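Local coordinates for conjugal transfer protein TRWB (Escherichia coli, PDB 1E9R) that probably couples DNA to the secretion machinery during bacterial conjugation, as a P-loop NTPase that forms a hexameric ring like ring helicases and F1-ATPase, at residues L172-R185 and S204-L218. Residues are numbered along the deposited sequence; the frame is centred on the assembly and turned at random.
Sequences LFHWTTIATFDDLR and SKALTSARFVLSDKL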
loop_
_atom_site.group_PDB
_atom_site.type_symbol
_atom_site.label_atom_id
_atom_site.label_comp_id
_atom_site.label_asym_id
_atom_site.label_seq_id
_atom_site.Cartn_x
_atom_site.Cartn_y
_atom_site.Cartn_z
ATOM N N LEU B 172 4.114 41.525 7.700
ATOM C CA LEU B 172 3.397 40.298 7.394
ATOM C C LEU B 172 4.020 39.153 8.179
ATOM O O LEU B 172 3.325 38.340 8.781
ATOM C CB LEU B 172 3.492 40.006 5.895
ATOM C CG LEU B 172 2.769 38.765 5.385
ATOM C CD1 LEU B 172 1.271 38.866 5.647
ATOM C CD2 LEU B 172 3.030 38.635 3.907
ATOM N N PHE B 173 5.343 39.097 8.176
ATOM C CA PHE B 173 6.035 38.044 8.892
ATOM C C PHE B 173 5.850 38.170 10.401
ATOM O O PHE B 173 5.760 37.162 11.101
ATOM C CB PHE B 173 7.519 38.074 8.542
ATOM C CG PHE B 173 8.313 36.943 9.135
ATOM C CD1 PHE B 173 8.261 35.674 8.578
ATOM C CD2 PHE B 173 9.149 37.160 10.225
ATOM C CE1 PHE B 173 9.039 34.637 9.098
ATOM C CE2 PHE B 173 9.935 36.127 10.754
ATOM C CZ PHE B 173 9.881 34.868 10.190
ATOM N N HIS B 174 5.792 39.402 10.906
ATOM C CA HIS B 174 5.631 39.615 12.343
ATOM C C HIS B 174 4.298 39.062 12.817
ATOM O O HIS B 174 4.219 38.254 13.741
ATOM C CB HIS B 174 5.694 41.108 12.689
ATOM C CG HIS B 174 5.310 41.407 14.108
ATOM N ND1 HIS B 174 6.108 41.067 15.183
ATOM C CD2 HIS B 174 4.175 41.931 14.634
ATOM C CE1 HIS B 174 5.479 41.362 16.307
ATOM N NE2 HIS B 174 4.303 41.887 16.001
ATOM N N TRP B 175 3.243 39.527 12.172
ATOM C CA TRP B 175 1.907 39.107 12.514
ATOM C C TRP B 175 1.684 37.614 12.390
ATOM O O TRP B 175 1.177 36.980 13.310
ATOM C CB TRP B 175 0.910 39.850 11.629
ATOM C CG TRP B 175 0.678 41.256 12.073
ATOM C CD1 TRP B 175 0.934 42.411 11.373
ATOM C CD2 TRP B 175 0.156 41.660 13.340
ATOM N NE1 TRP B 175 0.600 43.506 12.136
ATOM C CE2 TRP B 175 0.121 43.072 13.347
ATOM C CE3 TRP B 175 -0.287 40.960 14.473
ATOM C CZ2 TRP B 175 -0.338 43.796 14.445
ATOM C CZ3 TRP B 175 -0.742 41.676 15.555
ATOM C CH2 TRP B 175 -0.765 43.083 15.538
ATOM N N THR B 176 2.076 37.052 11.253
ATOM C CA THR B 176 1.860 35.638 11.006
ATOM C C THR B 176 2.701 34.683 11.824
ATOM O O THR B 176 2.293 33.548 12.005
ATOM C CB THR B 176 2.038 35.266 9.496
ATOM O OG1 THR B 176 3.361 35.591 9.054
ATOM C CG2 THR B 176 1.026 36.001 8.642
ATOM N N THR B 177 3.853 35.111 12.332
ATOM C CA THR B 177 4.681 34.177 13.095
ATOM C C THR B 177 5.300 34.703 14.384
ATOM O O THR B 177 5.786 33.923 15.192
ATOM C CB THR B 177 5.820 33.605 12.214
ATOM O OG1 THR B 177 6.869 34.572 12.092
ATOM C CG2 THR B 177 5.302 33.275 10.820
ATOM N N ILE B 178 5.278 36.016 14.586
ATOM C CA ILE B 178 5.882 36.598 15.783
ATOM C C ILE B 178 4.877 37.113 16.803
ATOM O O ILE B 178 5.009 36.841 17.990
ATOM C CB ILE B 178 6.846 37.761 15.425
ATOM C CG1 ILE B 178 7.915 37.283 14.442
ATOM C CG2 ILE B 178 7.515 38.276 16.685
ATOM C CD1 ILE B 178 8.793 36.190 14.987
ATOM N N ALA B 179 3.885 37.866 16.350
ATOM C CA ALA B 179 2.886 38.395 17.265
ATOM C C ALA B 179 2.322 37.230 18.060
ATOM O O ALA B 179 2.245 36.118 17.551
ATOM C CB ALA B 179 1.777 39.085 16.490
ATOM N N THR B 180 1.934 37.470 19.310
ATOM C CA THR B 180 1.380 36.392 20.122
ATOM C C THR B 180 0.072 35.922 19.505
ATOM O O THR B 180 -0.577 36.643 18.742
ATOM C CB THR B 180 1.077 36.828 21.577
ATOM O OG1 THR B 180 -0.048 37.709 21.582
ATOM C CG2 THR B 180 2.274 37.533 22.195
ATOM N N PHE B 181 -0.302 34.700 19.855
ATOM C CA PHE B 181 -1.525 34.085 19.369
ATOM C C PHE B 181 -2.689 35.043 19.491
ATOM O O PHE B 181 -3.457 35.231 18.550
ATOM C CB PHE B 181 -1.834 32.854 20.201
ATOM C CG PHE B 181 -2.381 31.705 19.412
ATOM C CD1 PHE B 181 -1.594 31.059 18.460
ATOM C CD2 PHE B 181 -3.651 31.211 19.678
ATOM C CE1 PHE B 181 -2.058 29.933 17.792
ATOM C CE2 PHE B 181 -4.125 30.082 19.012
ATOM C CZ PHE B 181 -3.322 29.441 18.069
ATOM N N ASP B 182 -2.812 35.643 20.670
ATOM C CA ASP B 182 -3.897 36.573 20.940
ATOM C C ASP B 182 -3.868 37.849 20.122
ATOM O O ASP B 182 -4.901 38.273 19.608
ATOM C CB ASP B 182 -3.933 36.933 22.420
ATOM C CG ASP B 182 -4.220 35.736 23.300
ATOM O OD1 ASP B 182 -4.206 34.589 22.794
ATOM O OD2 ASP B 182 -4.455 35.945 24.505
ATOM N N ASP B 183 -2.702 38.476 20.005
ATOM C CA ASP B 183 -2.619 39.707 19.235
ATOM C C ASP B 183 -2.947 39.445 17.787
ATOM O O ASP B 183 -3.579 40.278 17.133
ATOM C CB ASP B 183 -1.231 40.317 19.338
ATOM C CG ASP B 183 -0.937 40.840 20.721
ATOM O OD1 ASP B 183 -1.828 41.497 21.300
ATOM O OD2 ASP B 183 0.182 40.603 21.225
ATOM N N LEU B 184 -2.512 38.285 17.291
ATOM C CA LEU B 184 -2.771 37.901 15.909
ATOM C C LEU B 184 -4.275 37.847 15.744
ATOM O O LEU B 184 -4.838 38.463 14.836
ATOM C CB LEU B 184 -2.188 36.527 15.612
ATOM C CG LEU B 184 -1.816 36.248 14.155
ATOM C CD1 LEU B 184 -1.602 34.752 14.002
ATOM C CD2 LEU B 184 -2.891 36.730 13.202
ATOM N N ARG B 185 -4.919 37.097 16.634
ATOM C CA ARG B 185 -6.373 36.961 16.630
ATOM C C ARG B 185 -7.026 38.338 16.526
ATOM O O ARG B 185 -7.937 38.547 15.732
ATOM C CB ARG B 185 -6.838 36.281 17.918
ATOM C CG ARG B 185 -6.570 34.786 17.996
ATOM C CD ARG B 185 -7.819 34.019 17.618
ATOM N NE ARG B 185 -7.668 32.573 17.750
ATOM C CZ ARG B 185 -7.379 31.946 18.884
ATOM N NH1 ARG B 185 -7.191 32.641 19.993
ATOM N NH2 ARG B 185 -7.270 30.626 18.904
ATOM N N SER B 204 -7.670 26.367 16.974
ATOM C CA SER B 204 -6.383 26.819 17.503
ATOM C C SER B 204 -5.262 26.024 16.875
ATOM O O SER B 204 -4.199 26.562 16.564
ATOM C CB SER B 204 -6.317 26.635 19.024
ATOM O OG SER B 204 -7.141 27.575 19.693
ATOM N N LYS B 205 -5.507 24.730 16.714
ATOM C CA LYS B 205 -4.538 23.836 16.116
ATOM C C LYS B 205 -4.300 24.260 14.671
ATOM O O LYS B 205 -3.159 24.279 14.181
ATOM C CB LYS B 205 -5.065 22.414 16.161
ATOM C CG LYS B 205 -4.217 21.450 15.389
ATOM C CD LYS B 205 -4.732 20.039 15.530
ATOM C CE LYS B 205 -3.905 19.089 14.669
ATOM N NZ LYS B 205 -4.391 17.686 14.754
ATOM N N ALA B 206 -5.390 24.604 13.993
ATOM C CA ALA B 206 -5.318 25.056 12.613
ATOM C C ALA B 206 -4.451 26.313 12.527
ATOM O O ALA B 206 -3.571 26.401 11.675
ATOM C CB ALA B 206 -6.708 25.331 12.089
ATOM N N LEU B 207 -4.684 27.276 13.420
ATOM C CA LEU B 207 -3.902 28.518 13.431
ATOM C C LEU B 207 -2.431 28.187 13.646
ATOM O O LEU B 207 -1.566 28.688 12.929
ATOM C CB LEU B 207 -4.359 29.452 14.557
ATOM C CG LEU B 207 -4.284 30.974 14.345
ATOM C CD1 LEU B 207 -4.120 31.674 15.687
ATOM C CD2 LEU B 207 -3.131 31.324 13.442
ATOM N N THR B 208 -2.156 27.348 14.646
ATOM C CA THR B 208 -0.791 26.940 14.960
ATOM C C THR B 208 -0.129 26.354 13.730
ATOM O O THR B 208 1.032 26.651 13.445
ATOM C CB THR B 208 -0.748 25.871 16.070
ATOM O OG1 THR B 208 -1.069 26.466 17.328
ATOM C CG2 THR B 208 0.622 25.271 16.170
ATOM N N SER B 209 -0.868 25.512 13.009
ATOM C CA SER B 209 -0.342 24.887 11.797
ATOM C C SER B 209 0.016 25.915 10.734
ATOM O O SER B 209 1.069 25.828 10.099
ATOM C CB SER B 209 -1.354 23.904 11.235
ATOM O OG SER B 209 -1.412 22.768 12.063
ATOM N N ALA B 210 -0.870 26.886 10.546
ATOM C CA ALA B 210 -0.654 27.944 9.577
ATOM C C ALA B 210 0.648 28.667 9.918
ATOM O O ALA B 210 1.501 28.848 9.060
ATOM C CB ALA B 210 -1.837 28.917 9.606
ATOM N N ARG B 211 0.796 29.067 11.181
ATOM C CA ARG B 211 1.988 29.776 11.653
ATOM C C ARG B 211 3.271 29.055 11.259
ATOM O O ARG B 211 4.224 29.667 10.779
ATOM C CB ARG B 211 1.928 29.920 13.173
ATOM C CG ARG B 211 0.707 30.677 13.653
ATOM C CD ARG B 211 1.022 32.140 13.925
ATOM N NE ARG B 211 1.374 32.375 15.321
ATOM C CZ ARG B 211 1.643 33.570 15.841
ATOM N NH1 ARG B 211 1.617 34.661 15.084
ATOM N NH2 ARG B 211 1.893 33.673 17.140
ATOM N N PHE B 212 3.291 27.750 11.471
ATOM C CA PHE B 212 4.450 26.942 11.135
ATOM C C PHE B 212 4.738 26.940 9.635
ATOM O O PHE B 212 5.880 27.107 9.223
ATOM C CB PHE B 212 4.249 25.516 11.638
ATOM C CG PHE B 212 4.600 25.337 13.073
ATOM C CD1 PHE B 212 5.847 25.739 13.547
ATOM C CD2 PHE B 212 3.699 24.753 13.954
ATOM C CE1 PHE B 212 6.193 25.558 14.872
ATOM C CE2 PHE B 212 4.039 24.568 15.295
ATOM C CZ PHE B 212 5.283 24.969 15.753
ATOM N N VAL B 213 3.714 26.747 8.815
ATOM C CA VAL B 213 3.931 26.748 7.376
ATOM C C VAL B 213 4.582 28.060 6.990
ATOM O O VAL B 213 5.623 28.072 6.350
ATOM C CB VAL B 213 2.610 26.621 6.588
ATOM C CG1 VAL B 213 2.870 26.800 5.111
ATOM C CG2 VAL B 213 1.982 25.268 6.845
ATOM N N LEU B 214 3.959 29.161 7.389
ATOM C CA LEU B 214 4.460 30.496 7.078
ATOM C C LEU B 214 5.846 30.765 7.648
ATOM O O LEU B 214 6.632 31.504 7.057
ATOM C CB LEU B 214 3.474 31.548 7.582
ATOM C CG LEU B 214 2.450 32.117 6.598
ATOM C CD1 LEU B 214 2.211 31.168 5.435
ATOM C CD2 LEU B 214 1.164 32.408 7.359
ATOM N N SER B 215 6.148 30.172 8.792
ATOM C CA SER B 215 7.462 30.352 9.386
ATOM C C SER B 215 8.504 29.701 8.473
ATOM O O SER B 215 9.655 30.127 8.432
ATOM C CB SER B 215 7.509 29.714 10.784
ATOM O OG SER B 215 8.429 28.632 10.829
ATOM N N ASP B 216 8.090 28.672 7.734
ATOM C CA ASP B 216 8.990 27.964 6.833
ATOM C C ASP B 216 9.094 28.618 5.472
ATOM O O ASP B 216 10.168 28.650 4.881
ATOM C CB ASP B 216 8.544 26.508 6.627
ATOM C CG ASP B 216 8.669 25.664 7.888
ATOM O OD1 ASP B 216 9.645 25.863 8.650
ATOM O OD2 ASP B 216 7.805 24.784 8.112
ATOM N N LYS B 217 7.980 29.142 4.979
ATOM C CA LYS B 217 7.962 29.743 3.652
ATOM C C LYS B 217 8.394 31.198 3.519
ATOM O O LYS B 217 9.127 31.547 2.593
ATOM C CB LYS B 217 6.567 29.587 3.026
ATOM C CG LYS B 217 6.029 28.173 3.045
ATOM C CD LYS B 217 6.989 27.196 2.416
ATOM C CE LYS B 217 6.566 25.768 2.691
ATOM N NZ LYS B 217 7.613 24.800 2.266
ATOM N N LEU B 218 7.955 32.039 4.444
ATOM C CA LEU B 218 8.237 33.464 4.375
ATOM C C LEU B 218 9.640 34.028 4.569
ATOM O O LEU B 218 9.996 35.011 3.918
ATOM C CB LEU B 218 7.290 34.200 5.313
ATOM C CG LEU B 218 5.818 34.089 4.916
ATOM C CD1 LEU B 218 4.941 34.861 5.900
ATOM C CD2 LEU B 218 5.643 34.629 3.512
#
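Phe181 and Leu207 form the apolar centre. CD1 of Leu207 lies over one face of the Phe181 ring, 3.5 Å from its centroid, a CH-pi contact. Leu184 extends the patch, its CD1 3.8 Å from CD2 of Leu207. Further along helix 201-217, CD2 of Leu214 meets CB of Thr176 at 3.7 Å. The ring of Phe173 turns its edge to Leu218, with Phe173 CD1 3.7 Å from Leu218 CB. Thr176 and Thr177 hand their hydroxyls back to the carbonyls of Leu172 and Phe173. Thr177 thereby turns CG2 to the backbone of Arg211 and Ser215.

Arg211 carries the polar edge. Its side chain sits as a knob among Thr176, Thr177, Phe181 and Leu184. Leu184 slides past it in the opposite direction, Leu184 CD1 touching Arg211 NH1 at 3.4 Å. Two bends in the arginine chain, at chi2 and chi3, bring the guanidinium to the turn between helices 169-178 and 181-188. There it meets the carbonyl of Ala179 end-on, in its own plane. Arg211 NH1 donates to Ala179 O at 2.9 Å. Arg211 NH2 donates to the same oxygen, but so close in the model that the exact length is doubtful. The NH2 bond is the straighter, at 156° against 130°. An alanine in place of Arg211 would probably leave Ala179 O without these two donors and open a gap between Thr177 and Leu184. Arg185 lies at the far end, its NE bonded to Phe197 O. Ser195 of a second subunit bonds Ile178 O, and its Ser200 bonds Thr208 OG1.

The contact joins three helices at a subunit interface of the hexamer. Its chemistry is apolar packing closed by one buried arginine. The forked grip of Arg211 ties the turn to helix 201-217 and probably limits rotation of the guanidinium.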